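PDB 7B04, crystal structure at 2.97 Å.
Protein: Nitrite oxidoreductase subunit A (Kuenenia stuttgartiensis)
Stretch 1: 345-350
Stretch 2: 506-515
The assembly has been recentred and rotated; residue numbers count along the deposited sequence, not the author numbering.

Stretch 1 345-350: DYWIPI
Stretch 2, residues 506-515: DLIERLAKDI

A helix often holds a neighbouring extended segment by offering it one stripe of side chains, spaced three or four residues apart, and the pairing of residues 345-350 with 506-515 in nitrite oxidoreductase subunit A is a compact worked example. The two stretches, at least 158 residues apart in sequence where they touch, bury 392 Å² between them, summed over both sides. The first stretch is largely extended: phi/psi is -67/-35 at Asp 345, -154/133 at Tyr 346, -100/128 at Trp 347, -104/102 at Ile 348, -65/149 at Pro 349 and -152/152 at Ile 350. The second is helical throughout, with phi from -72 to -58° and psi from -47 to -30°, and continues beyond both ends.

Asp 506, at the exposed start of the stretch, makes no contact across it, but its O accepts the Arg 510 N at 2.8 Å, the first of the regular i to i+4 bonds that keep the stripe in line. Leu 507 sets the register, with Leu 507 CA 6.5 Å from Ile 348 CA. It points toward the first stretch in an m,t rotamer (chi1 -71°, chi2 171°), and its side chain reaches several neighbours: CD2 is 3.5 Å from Tyr 346 CD2, CD1 is 3.3 Å from Trp 347 O and 4.3 Å from Pro 349 CD, and, nearer the backbone, CB is 3.8 Å from Ile 348 CG1. Ile 348, with chi1 -60° (m) and chi2 169° (t), also points toward the helix, whereas Trp 347 between it and Tyr 346 points away, the alternation expected of an extended chain.

Ile 508 points away and Glu 509 is out of reach; the latter is modelled only as far as CB. One turn on from Leu 507, Arg 510 points toward the first stretch with its chain fully extended, chi1 to chi4 all within 7° of 180°. Tyr 346, at chi1 47° (p) and chi2 -79°, offers a ring face to it. Arg 510 CD sits 4.1 Å from the centroid of the Tyr 346 ring, 4° off the normal, while the guanidinium stacks flat at 11° between planes with centres 4.3 Å apart. Arg 510 CZ lies 33° off the normal, making the cation-pi contact off-centre. A long aliphatic chain ending in a planar cation suits this partly exposed position.

The CA-to-CB bond of Leu 511 points sideways to the first stretch (chi1 -174°, chi2 55°; t,p). Its CD2 packs 3.9 Å from Ile 348 CD1, and its CD1 lies 3.5 Å from Tyr 346 OH. Ala 512 points away, and the end of exposed Lys 513 leads away.

Asp 514, buried and pointing toward the first stretch with chi1 -80° (m) and chi2 -29°, completes the stripe. Tyr 346 OH donates to Asp 514 OD2 in a very short 2.4 Å hydrogen bond, giving the phenol a polar partner at the tip of an otherwise packed ring. Ile 515 closes the stretch without contact. Tyr 346 thus anchors the pairing, with 123 Å² covered by the helix.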

# COMPACT_ATOMS: atom_id res chain seq x y z
N ASP B 345 -22.64 -6.09 -0.42
CA ASP B 345 -24.06 -5.86 -0.20
C ASP B 345 -24.46 -6.25 1.21
O ASP B 345 -25.34 -5.61 1.81
CB ASP B 345 -24.88 -6.65 -1.23
CG ASP B 345 -25.11 -5.88 -2.51
OD1 ASP B 345 -26.09 -5.10 -2.58
OD2 ASP B 345 -24.31 -6.04 -3.46
N TYR B 346 -23.84 -7.30 1.75
CA TYR B 346 -24.07 -7.72 3.13
C TYR B 346 -22.83 -8.46 3.62
O TYR B 346 -22.30 -9.31 2.90
CB TYR B 346 -25.32 -8.60 3.25
CG TYR B 346 -25.46 -9.71 2.23
CD1 TYR B 346 -25.91 -9.45 0.94
CD2 TYR B 346 -25.17 -11.03 2.56
CE1 TYR B 346 -26.05 -10.46 0.01
CE2 TYR B 346 -25.31 -12.05 1.64
CZ TYR B 346 -25.75 -11.76 0.36
OH TYR B 346 -25.88 -12.77 -0.56
N TRP B 347 -22.37 -8.11 4.82
CA TRP B 347 -21.16 -8.69 5.40
C TRP B 347 -21.53 -9.79 6.38
O TRP B 347 -22.35 -9.58 7.28
CB TRP B 347 -20.34 -7.61 6.11
CG TRP B 347 -19.23 -8.16 6.95
CD1 TRP B 347 -18.20 -8.95 6.53
CD2 TRP B 347 -19.03 -7.95 8.36
NE1 TRP B 347 -17.37 -9.25 7.59
CE2 TRP B 347 -17.86 -8.65 8.72
CE3 TRP B 347 -19.73 -7.24 9.34
CZ2 TRP B 347 -17.38 -8.66 10.03
CZ3 TRP B 347 -19.24 -7.26 10.64
CH2 TRP B 347 -18.08 -7.96 10.97
N ILE B 348 -20.91 -10.96 6.21
CA ILE B 348 -21.17 -12.12 7.06
C ILE B 348 -20.02 -12.30 8.04
O ILE B 348 -18.95 -12.79 7.65
CB ILE B 348 -21.38 -13.39 6.22
CG1 ILE B 348 -22.57 -13.23 5.28
CG2 ILE B 348 -21.57 -14.60 7.13
CD1 ILE B 348 -22.68 -14.32 4.24
N PRO B 349 -20.18 -11.91 9.31
CA PRO B 349 -19.15 -12.24 10.30
C PRO B 349 -19.08 -13.75 10.50
O PRO B 349 -20.07 -14.47 10.37
CB PRO B 349 -19.65 -11.53 11.57
CG PRO B 349 -20.60 -10.48 11.08
CD PRO B 349 -21.25 -11.08 9.87
N ILE B 350 -17.88 -14.22 10.83
CA ILE B 350 -17.64 -15.65 11.01
C ILE B 350 -16.50 -15.83 11.99
O ILE B 350 -15.62 -14.98 12.12
CB ILE B 350 -17.36 -16.35 9.66
CG1 ILE B 350 -17.49 -17.87 9.80
CG2 ILE B 350 -15.98 -15.97 9.13
CD1 ILE B 350 -17.58 -18.59 8.48
N ASP B 506 -29.80 -15.52 9.29
CA ASP B 506 -30.48 -14.87 8.18
C ASP B 506 -29.54 -14.68 7.00
O ASP B 506 -29.95 -14.83 5.84
CB ASP B 506 -31.06 -13.53 8.65
CG ASP B 506 -31.76 -13.65 9.99
OD1 ASP B 506 -32.94 -13.26 10.08
OD2 ASP B 506 -31.12 -14.14 10.94
N LEU B 507 -28.27 -14.35 7.26
CA LEU B 507 -27.32 -14.14 6.18
C LEU B 507 -26.93 -15.46 5.51
O LEU B 507 -26.69 -15.49 4.30
CB LEU B 507 -26.07 -13.43 6.69
CG LEU B 507 -26.22 -11.96 7.07
CD1 LEU B 507 -24.96 -11.46 7.76
CD2 LEU B 507 -26.52 -11.12 5.84
N ILE B 508 -26.87 -16.55 6.28
CA ILE B 508 -26.56 -17.85 5.71
C ILE B 508 -27.65 -18.28 4.74
O ILE B 508 -27.37 -18.74 3.63
CB ILE B 508 -26.34 -18.89 6.83
CG1 ILE B 508 -25.22 -18.43 7.76
CG2 ILE B 508 -26.02 -20.25 6.24
CD1 ILE B 508 -25.12 -19.23 9.03
N GLU B 509 -28.91 -18.15 5.15
CA GLU B 509 -30.02 -18.46 4.26
C GLU B 509 -30.12 -17.45 3.13
O GLU B 509 -30.57 -17.78 2.03
CB GLU B 509 -31.33 -18.53 5.04
N ARG B 510 -29.72 -16.20 3.39
CA ARG B 510 -29.73 -15.18 2.34
C ARG B 510 -28.69 -15.49 1.28
O ARG B 510 -28.96 -15.36 0.08
CB ARG B 510 -29.47 -13.81 2.96
CG ARG B 510 -29.62 -12.64 2.00
CD ARG B 510 -29.37 -11.33 2.74
NE ARG B 510 -29.53 -10.17 1.87
CZ ARG B 510 -29.38 -8.91 2.29
NH1 ARG B 510 -29.54 -7.91 1.44
NH2 ARG B 510 -29.06 -8.67 3.55
N LEU B 511 -27.49 -15.91 1.70
CA LEU B 511 -26.47 -16.30 0.73
C LEU B 511 -26.86 -17.59 0.03
O LEU B 511 -26.64 -17.75 -1.18
CB LEU B 511 -25.11 -16.45 1.40
CG LEU B 511 -23.96 -16.71 0.44
CD1 LEU B 511 -23.91 -15.62 -0.62
CD2 LEU B 511 -22.63 -16.80 1.18
N ALA B 512 -27.43 -18.54 0.78
CA ALA B 512 -27.87 -19.79 0.19
C ALA B 512 -28.89 -19.54 -0.90
O ALA B 512 -28.83 -20.15 -1.98
CB ALA B 512 -28.44 -20.72 1.26
N LYS B 513 -29.83 -18.63 -0.66
CA LYS B 513 -30.79 -18.32 -1.71
C LYS B 513 -30.11 -17.61 -2.87
O LYS B 513 -30.22 -18.07 -4.01
CB LYS B 513 -31.93 -17.48 -1.14
CG LYS B 513 -33.10 -17.30 -2.08
CD LYS B 513 -34.31 -16.66 -1.40
CE LYS B 513 -35.50 -16.62 -2.35
NZ LYS B 513 -35.95 -17.99 -2.72
N ASP B 514 -29.26 -16.62 -2.58
CA ASP B 514 -28.65 -15.83 -3.64
C ASP B 514 -27.86 -16.71 -4.61
O ASP B 514 -27.92 -16.51 -5.83
CB ASP B 514 -27.75 -14.74 -3.05
CG ASP B 514 -28.54 -13.53 -2.57
OD1 ASP B 514 -29.62 -13.26 -3.14
OD2 ASP B 514 -28.07 -12.85 -1.63
N ILE B 515 -27.12 -17.69 -4.08
CA ILE B 515 -26.37 -18.60 -4.94
C ILE B 515 -27.32 -19.35 -5.87
O ILE B 515 -27.00 -19.62 -7.03
CB ILE B 515 -25.54 -19.57 -4.08
CG1 ILE B 515 -24.47 -18.80 -3.29
CG2 ILE B 515 -24.89 -20.64 -4.94
CD1 ILE B 515 -23.81 -19.62 -2.21